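Local coordinates for inositol dehydrogenase (Lactobacillus casei, PDB 4MKX), which probably oxidises scyllo-inositol with NAD as the hydride acceptor, as a sugar alcohol dehydrogenase of the Gfo/Idh/MocA family, at residues G21-L25 with I86-S90; I31-N35 with F307-E311; E231-A237 with L249-N254. All coordinates share one frame; numbering follows the deposited sequence.

Two of the three contacts belong to one neighbourhood and the third to another domain, a division that follows the two-domain build of the enzyme. Contact 1 joins the ends of neighbouring strands in the Rossmann domain, and contact 2 packs helix 27-38, which follows the first of those strands, against helix 304-319. Their centres lie about 13 Å apart and they touch: CD1 of Ile-22 is 4.0 Å from the backbone N of Ala-33. Contact 3, a hairpin of the C-terminal sheet, has its centre about 26 Å from that of contact 1 and about 28 Å from that of contact 2. The glycine-rich turn entered at contact 1 probably faces the dinucleotide, absent here.

Contact 1: G21-L25 with I86-S90; sequences GIVGL and IVSPS
Val-23 and Ile-86 meet as a parallel bridge where two central strands of the Rossmann fold run out, strand 18-23 into what is probably the glycine-rich dinucleotide loop and strand 83-86 into the loop before helix 93-102. Both side chains stand on the same face of the sheet, the one covered by Gln-96 of that helix. The first torsion of Val-23 (chi1 56°) lodges CG1 between its own backbone N and carbonyl carbon, and from there the methyl reaches across to CA of Ile-86 at 3.8 Å. CG1 of Ile-86 lies alongside the same methyl, 4.2 Å away. Ile-22 and Val-87 meet on the side of helix 27-38. Ile-22 holds CG1 opposite its backbone N (chi1 -170°) and continues extended, so that CG1 and CD1 are equally near CG2 of Val-87, and the two chains cross at a slant, both against His-32 of that helix. Between these two segments one backbone bond, from N of Val-87 to O of Val-23 at 2.8 Å, joins the strand ends; the ladder continues through Phe-85. Ser-88 turns its OG to Gln-96. Beyond the bridge the chains draw closer, and a side chain on Gly-24 would collide with the backbone of Val-87 and Ser-88; as a glycine it instead directs a CA-H at O of Val-87, with CA 3.5 Å from that oxygen.

Contact 2: I31-N35 with F307-E311; sequences IHATN and FLSEE
Glu-311 reaches from helix 304-319 to His-32 and Asn-35 on helix 27-38, and its carboxylate is the polar centre of this buried crossing. From CB, which points toward the other helix, the chain sets CG opposite its own carbonyl carbon (chi1 -68°) and then runs on extended. CG passes 3.7 Å from ND1 of His-32, and CD sits in the ring plane at the edge of the imidazole. At the tip the two oxygens divide the work. OE2 takes a short 2.6 Å bond from ND1 of His-32 on its anti lone pair, and on its syn lone pair it accepts ND2 of Asn-35 at 3.3 Å, a nearly straight bond lying close to the amide plane. OE1 rests 3.0 Å from CB of Asn-35 and receives a weak bond from the same ND2.

The helices belong to widely separated parts of the chain: one is the first helix of the Rossmann fold, following strand 18-23, the other lies some 270 residues further along. Their local axes are 10.4 Å apart and inclined at 66°. Two donors thus fix the carboxylate, while the far nitrogen of His-32, NE2, binds Glu-110, so the imidazole links two acidic residues and its rotation is set at both ends. Phe-85 and Phe-108 meet this ring edge-to-face. In an apolar contact, CG2 of Ile-31 approaches CD2 of Phe-307 at 4.3 Å. A methyl of Leu-308, CD2, rests against the amide of Asn-35, 3.6 Å from its CG, the two side chains crossing at about a right angle.

Contact 3: E231-A237 with L249-N254; sequences ELETGAA and LVAGRN
Gly-235 and Ala-251 exchange two backbone hydrogen bonds, N of Gly-235 to O of Ala-251 at 2.8 Å and N of Ala-251 to O of Gly-235 at 3.0 Å. Ala-237 and Leu-249 form the next such pair, making an antiparallel hairpin in the sheet of the C-terminal domain. Where the strand turns a corner, N of Arg-253 adds one more backbone bond, to O of Glu-233 at 2.9 Å.

Apolar contacts lie on both faces. CB of Ala-237 meets CB of Leu-249 at 4.2 Å on the face covered by Leu-341; on the other, CB of Ala-236 meets CG2 of Val-250, and Met-246 and Ile-248 of a second subunit pack over it.

Water 1 donates to OG1 of Thr-234 and accepts from N of Asn-254, 3.1 Å away.

Among the charged groups, Arg-253, its chain extended from CG to NE, carries the guanidinium past O of Leu-232, in plane at its edge, to a salt bridge with Asp-194. Glu-231 stays beyond salt-bridge range, its OE1 4.0 Å from NH2 of Arg-253. A leucine in place of Arg-253 would probably leave the Asp-194 carboxylate without its countercharge. Two acids near one buried guanidinium imply that its positive charge is probably stabilised.

Contact 1: G21-L25 with I86-S90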
loop_
_atom_site.group_PDB
_atom_site.type_symbol
_atom_site.label_atom_id
_atom_site.label_comp_id
_atom_site.label_asym_id
_atom_site.label_seq_id
_atom_site.Cartn_x
_atom_site.Cartn_y
_atom_site.Cartn_z
ATOM N N GLY A 21 -15.998 21.697 34.529
ATOM C CA GLY A 21 -15.524 23.029 34.207
ATOM C C GLY A 21 -14.214 22.924 33.458
ATOM O O GLY A 21 -13.415 22.040 33.742
ATOM N N ILE A 22 -14.000 23.821 32.504
ATOM C CA ILE A 22 -12.797 23.784 31.697
ATOM C C ILE A 22 -12.025 25.092 31.833
ATOM O O ILE A 22 -12.613 26.164 31.983
ATOM C CB ILE A 22 -13.118 23.475 30.205
ATOM C CG1 ILE A 22 -11.831 23.192 29.424
ATOM C CG2 ILE A 22 -13.905 24.612 29.547
ATOM C CD1 ILE A 22 -12.080 22.534 28.058
ATOM N N VAL A 23 -10.701 24.999 31.806
ATOM C CA VAL A 23 -9.865 26.181 31.702
ATOM C C VAL A 23 -8.955 25.974 30.504
ATOM O O VAL A 23 -8.418 24.880 30.313
ATOM C CB VAL A 23 -9.038 26.433 32.985
ATOM C CG1 VAL A 23 -8.165 25.219 33.349
ATOM C CG2 VAL A 23 -8.189 27.689 32.821
ATOM N N GLY A 24 -8.800 27.011 29.689
ATOM C CA GLY A 24 -8.007 26.927 28.481
ATOM C C GLY A 24 -8.936 26.702 27.307
ATOM O O GLY A 24 -9.512 25.621 27.163
ATOM N N LEU A 25 -9.105 27.727 26.479
ATOM C CA LEU A 25 -9.993 27.615 25.335
ATOM C C LEU A 25 -9.254 27.977 24.056
ATOM O O LEU A 25 -9.803 28.621 23.163
ATOM C CB LEU A 25 -11.249 28.469 25.537
ATOM C CG LEU A 25 -12.228 27.928 26.581
ATOM C CD1 LEU A 25 -13.308 28.949 26.907
ATOM C CD2 LEU A 25 -12.862 26.634 26.102
ATOM N N ILE A 86 -8.194 20.590 32.563
ATOM C CA ILE A 86 -7.167 21.608 32.552
ATOM C C ILE A 86 -6.469 21.610 31.203
ATOM O O ILE A 86 -5.734 20.675 30.866
ATOM C CB ILE A 86 -6.182 21.387 33.697
ATOM C CG1 ILE A 86 -6.911 21.608 35.022
ATOM C CG2 ILE A 86 -4.987 22.342 33.588
ATOM C CD1 ILE A 86 -6.187 21.039 36.232
ATOM N N VAL A 87 -6.729 22.652 30.419
ATOM C CA VAL A 87 -6.166 22.763 29.083
ATOM C C VAL A 87 -5.485 24.130 28.918
ATOM O O VAL A 87 -5.431 24.697 27.830
ATOM C CB VAL A 87 -7.249 22.517 27.991
ATOM C CG1 VAL A 87 -6.601 22.010 26.707
ATOM C CG2 VAL A 87 -8.277 21.502 28.470
ATOM N N SER A 88 -4.965 24.642 30.033
ATOM C CA SER A 88 -4.213 25.890 30.081
ATOM C C SER A 88 -2.783 25.662 29.603
ATOM O O SER A 88 -2.379 24.517 29.392
ATOM C CB SER A 88 -4.180 26.386 31.524
ATOM O OG SER A 88 -3.812 25.338 32.406
ATOM N N PRO A 89 -2.010 26.745 29.417
ATOM C CA PRO A 89 -0.600 26.521 29.071
ATOM C C PRO A 89 0.125 25.715 30.151
ATOM O O PRO A 89 -0.266 25.754 31.315
ATOM C CB PRO A 89 -0.037 27.938 28.992
ATOM C CG PRO A 89 -1.216 28.784 28.615
ATOM C CD PRO A 89 -2.387 28.169 29.311
ATOM N N SER A 90 1.174 24.998 29.756
ATOM C CA SER A 90 1.803 23.996 30.615
ATOM C C SER A 90 2.308 24.556 31.937
ATOM O O SER A 90 2.379 23.833 32.931
ATOM C CB SER A 90 2.983 23.374 29.877
ATOM O OG SER A 90 3.806 24.400 29.359
#

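Contact 2: I31-N35 with F307-E311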
loop_
_atom_site.group_PDB
_atom_site.type_symbol
_atom_site.label_atom_id
_atom_site.label_comp_id
_atom_site.label_asym_id
_atom_site.label_seq_id
_atom_site.Cartn_x
_atom_site.Cartn_y
_atom_site.Cartn_z
ATOM N N ILE A 31 -11.648 21.884 21.327
ATOM C CA ILE A 31 -11.982 20.512 20.964
ATOM C C ILE A 31 -12.591 19.756 22.143
ATOM O O ILE A 31 -13.664 19.171 22.023
ATOM C CB ILE A 31 -10.754 19.764 20.401
ATOM C CG1 ILE A 31 -10.310 20.419 19.086
ATOM C CG2 ILE A 31 -11.066 18.284 20.194
ATOM C CD1 ILE A 31 -8.972 19.933 18.575
ATOM N N HIS A 32 -11.920 19.783 23.293
ATOM C CA HIS A 32 -12.432 19.115 24.478
ATOM C C HIS A 32 -13.783 19.687 24.885
ATOM O O HIS A 32 -14.698 18.951 25.244
ATOM C CB HIS A 32 -11.458 19.273 25.655
ATOM C CG HIS A 32 -10.247 18.391 25.576
ATOM N ND1 HIS A 32 -10.323 17.032 25.337
ATOM C CD2 HIS A 32 -8.933 18.664 25.751
ATOM C CE1 HIS A 32 -9.108 16.517 25.342
ATOM N NE2 HIS A 32 -8.243 17.486 25.599
ATOM N N ALA A 33 -13.890 21.011 24.860
ATOM C CA ALA A 33 -15.120 21.674 25.299
ATOM C C ALA A 33 -16.294 21.282 24.413
ATOM O O ALA A 33 -17.371 20.957 24.909
ATOM C CB ALA A 33 -14.939 23.180 25.295
ATOM N N THR A 34 -16.077 21.318 23.104
ATOM C CA THR A 34 -17.128 20.963 22.146
ATOM C C THR A 34 -17.538 19.510 22.325
ATOM O O THR A 34 -18.724 19.185 22.331
ATOM C CB THR A 34 -16.659 21.192 20.708
ATOM O OG1 THR A 34 -16.280 22.563 20.555
ATOM C CG2 THR A 34 -17.761 20.862 19.705
ATOM N N ASN A 35 -16.555 18.630 22.478
ATOM C CA ASN A 35 -16.849 17.219 22.657
ATOM C C ASN A 35 -17.655 16.954 23.920
ATOM O O ASN A 35 -18.646 16.229 23.895
ATOM C CB ASN A 35 -15.561 16.400 22.676
ATOM C CG ASN A 35 -14.937 16.244 21.313
ATOM O OD1 ASN A 35 -15.560 16.521 20.281
ATOM N ND2 ASN A 35 -13.698 15.785 21.296
ATOM N N PHE A 307 -9.369 11.503 21.204
ATOM C CA PHE A 307 -9.819 12.541 22.130
ATOM C C PHE A 307 -11.175 12.186 22.739
ATOM O O PHE A 307 -11.356 12.283 23.953
ATOM C CB PHE A 307 -9.894 13.912 21.442
ATOM C CG PHE A 307 -8.558 14.507 21.139
ATOM C CD1 PHE A 307 -7.565 14.564 22.120
ATOM C CD2 PHE A 307 -8.271 14.997 19.870
ATOM C CE1 PHE A 307 -6.314 15.116 21.836
ATOM C CE2 PHE A 307 -7.027 15.548 19.582
ATOM C CZ PHE A 307 -6.045 15.602 20.567
ATOM N N LEU A 308 -12.130 11.798 21.897
ATOM C CA LEU A 308 -13.453 11.409 22.377
ATOM C C LEU A 308 -13.365 10.232 23.343
ATOM O O LEU A 308 -14.006 10.243 24.389
ATOM C CB LEU A 308 -14.374 11.064 21.196
ATOM C CG LEU A 308 -14.947 12.265 20.451
ATOM C CD1 LEU A 308 -15.413 11.873 19.049
ATOM C CD2 LEU A 308 -16.103 12.862 21.255
ATOM N N SER A 309 -12.558 9.230 22.999
ATOM C CA SER A 309 -12.430 8.066 23.858
ATOM C C SER A 309 -11.814 8.394 25.219
ATOM O O SER A 309 -12.283 7.889 26.229
ATOM C CB SER A 309 -11.637 6.951 23.169
ATOM O OG SER A 309 -12.401 6.404 22.100
ATOM N N GLU A 310 -10.768 9.219 25.259
ATOM C CA GLU A 310 -10.174 9.555 26.554
ATOM C C GLU A 310 -11.110 10.413 27.407
ATOM O O GLU A 310 -11.103 10.293 28.622
ATOM C CB GLU A 310 -8.797 10.232 26.429
ATOM C CG GLU A 310 -8.838 11.706 26.054
ATOM C CD GLU A 310 -7.463 12.342 25.945
ATOM O OE1 GLU A 310 -6.469 11.762 26.450
ATOM O OE2 GLU A 310 -7.372 13.434 25.335
ATOM N N GLU A 311 -11.893 11.285 26.774
ATOM C CA GLU A 311 -12.850 12.105 27.508
ATOM C C GLU A 311 -13.922 11.204 28.111
ATOM O O GLU A 311 -14.285 11.354 29.274
ATOM C CB GLU A 311 -13.494 13.141 26.580
ATOM C CG GLU A 311 -12.532 14.220 26.090
ATOM C CD GLU A 311 -12.951 14.793 24.761
ATOM O OE1 GLU A 311 -13.973 14.324 24.224
ATOM O OE2 GLU A 311 -12.257 15.681 24.223
#

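Contact 3: E231-A237 with L249-N254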
loop_
_atom_site.group_PDB
_atom_site.type_symbol
_atom_site.label_atom_id
_atom_site.label_comp_id
_atom_site.label_asym_id
_atom_site.label_seq_id
_atom_site.Cartn_x
_atom_site.Cartn_y
_atom_site.Cartn_z
ATOM N N GLU A 231 15.350 27.203 19.257
ATOM C CA GLU A 231 14.346 26.228 18.865
ATOM C C GLU A 231 14.899 25.300 17.796
ATOM O O GLU A 231 15.977 25.538 17.266
ATOM C CB GLU A 231 13.066 26.908 18.378
ATOM C CG GLU A 231 11.995 27.043 19.447
ATOM C CD GLU A 231 11.464 25.700 19.951
ATOM O OE1 GLU A 231 11.829 24.635 19.398
ATOM O OE2 GLU A 231 10.670 25.709 20.912
ATOM N N LEU A 232 14.170 24.229 17.510
ATOM C CA LEU A 232 14.605 23.254 16.514
ATOM C C LEU A 232 13.473 22.974 15.567
ATOM O O LEU A 232 12.321 22.863 15.995
ATOM C CB LEU A 232 15.008 21.935 17.177
ATOM C CG LEU A 232 16.403 21.824 17.776
ATOM C CD1 LEU A 232 16.550 20.513 18.529
ATOM C CD2 LEU A 232 17.445 21.943 16.674
ATOM N N GLU A 233 13.792 22.836 14.285
ATOM C CA GLU A 233 12.787 22.441 13.308
ATOM C C GLU A 233 12.742 20.923 13.122
ATOM O O GLU A 233 11.678 20.364 12.867
ATOM C CB GLU A 233 13.029 23.135 11.971
ATOM C CG GLU A 233 14.229 22.627 11.239
ATOM C CD GLU A 233 14.365 23.224 9.868
ATOM O OE1 GLU A 233 14.027 24.419 9.714
ATOM O OE2 GLU A 233 14.822 22.498 8.959
ATOM N N THR A 234 13.891 20.256 13.228
ATOM C CA THR A 234 13.934 18.793 13.192
ATOM C C THR A 234 14.974 18.314 14.178
ATOM O O THR A 234 16.057 18.894 14.277
ATOM C CB THR A 234 14.320 18.238 11.801
ATOM O OG1 THR A 234 13.605 18.940 10.783
ATOM C CG2 THR A 234 13.983 16.752 11.709
ATOM N N GLY A 235 14.655 17.253 14.908
ATOM C CA GLY A 235 15.609 16.672 15.823
ATOM C C GLY A 235 15.468 15.175 15.819
ATOM O O GLY A 235 14.416 14.627 15.476
ATOM N N ALA A 236 16.539 14.502 16.187
ATOM C CA ALA A 236 16.523 13.068 16.271
ATOM C C ALA A 236 17.215 12.648 17.552
ATOM O O ALA A 236 18.104 13.346 18.050
ATOM C CB ALA A 236 17.222 12.461 15.055
ATOM N N ALA A 237 16.818 11.497 18.075
ATOM C CA ALA A 237 17.396 11.009 19.308
ATOM C C ALA A 237 17.537 9.506 19.305
ATOM O O ALA A 237 16.720 8.780 18.719
ATOM C CB ALA A 237 16.541 11.458 20.496
ATOM N N LEU A 249 13.856 8.378 18.221
ATOM C CA LEU A 249 12.815 9.394 18.077
ATOM C C LEU A 249 13.171 10.362 16.970
ATOM O O LEU A 249 14.330 10.700 16.793
ATOM C CB LEU A 249 12.663 10.202 19.364
ATOM C CG LEU A 249 12.189 9.478 20.610
ATOM C CD1 LEU A 249 12.005 10.496 21.731
ATOM C CD2 LEU A 249 10.892 8.749 20.321
ATOM N N VAL A 250 12.169 10.818 16.229
ATOM C CA VAL A 250 12.360 11.976 15.364
ATOM C C VAL A 250 11.200 12.917 15.642
ATOM O O VAL A 250 10.057 12.483 15.758
ATOM C CB VAL A 250 12.405 11.614 13.869
ATOM C CG1 VAL A 250 12.364 12.886 13.028
ATOM C CG2 VAL A 250 13.666 10.837 13.541
ATOM N N ALA A 251 11.507 14.197 15.809
ATOM C CA ALA A 251 10.489 15.212 16.047
ATOM C C ALA A 251 10.744 16.325 15.059
ATOM O O ALA A 251 11.886 16.629 14.726
ATOM C CB ALA A 251 10.567 15.741 17.462
ATOM N N GLY A 252 9.683 16.945 14.576
ATOM C CA GLY A 252 9.881 17.987 13.608
ATOM C C GLY A 252 8.665 18.857 13.483
ATOM O O GLY A 252 7.593 18.530 13.996
ATOM N N ARG A 253 8.846 19.970 12.788
ATOM C CA ARG A 253 7.765 20.915 12.595
ATOM C C ARG A 253 7.559 21.213 11.124
ATOM O O ARG A 253 6.790 22.110 10.774
ATOM C CB ARG A 253 8.081 22.201 13.352
ATOM C CG ARG A 253 8.470 21.974 14.796
ATOM C CD ARG A 253 8.693 23.294 15.505
ATOM N NE ARG A 253 8.916 23.126 16.939
ATOM C CZ ARG A 253 7.943 22.948 17.832
ATOM N NH1 ARG A 253 6.675 22.896 17.443
ATOM N NH2 ARG A 253 8.246 22.813 19.117
ATOM N N ASN A 254 8.224 20.453 10.257
ATOM C CA ASN A 254 8.226 20.788 8.836
ATOM C C ASN A 254 7.950 19.621 7.878
ATOM O O ASN A 254 8.699 19.408 6.925
ATOM C CB ASN A 254 9.564 21.449 8.477
ATOM C CG ASN A 254 9.510 22.213 7.165
ATOM O OD1 ASN A 254 8.482 22.791 6.817
ATOM N ND2 ASN A 254 10.623 22.214 6.432
HETATM O O HOH W 1 10.701 18.607 10.402
#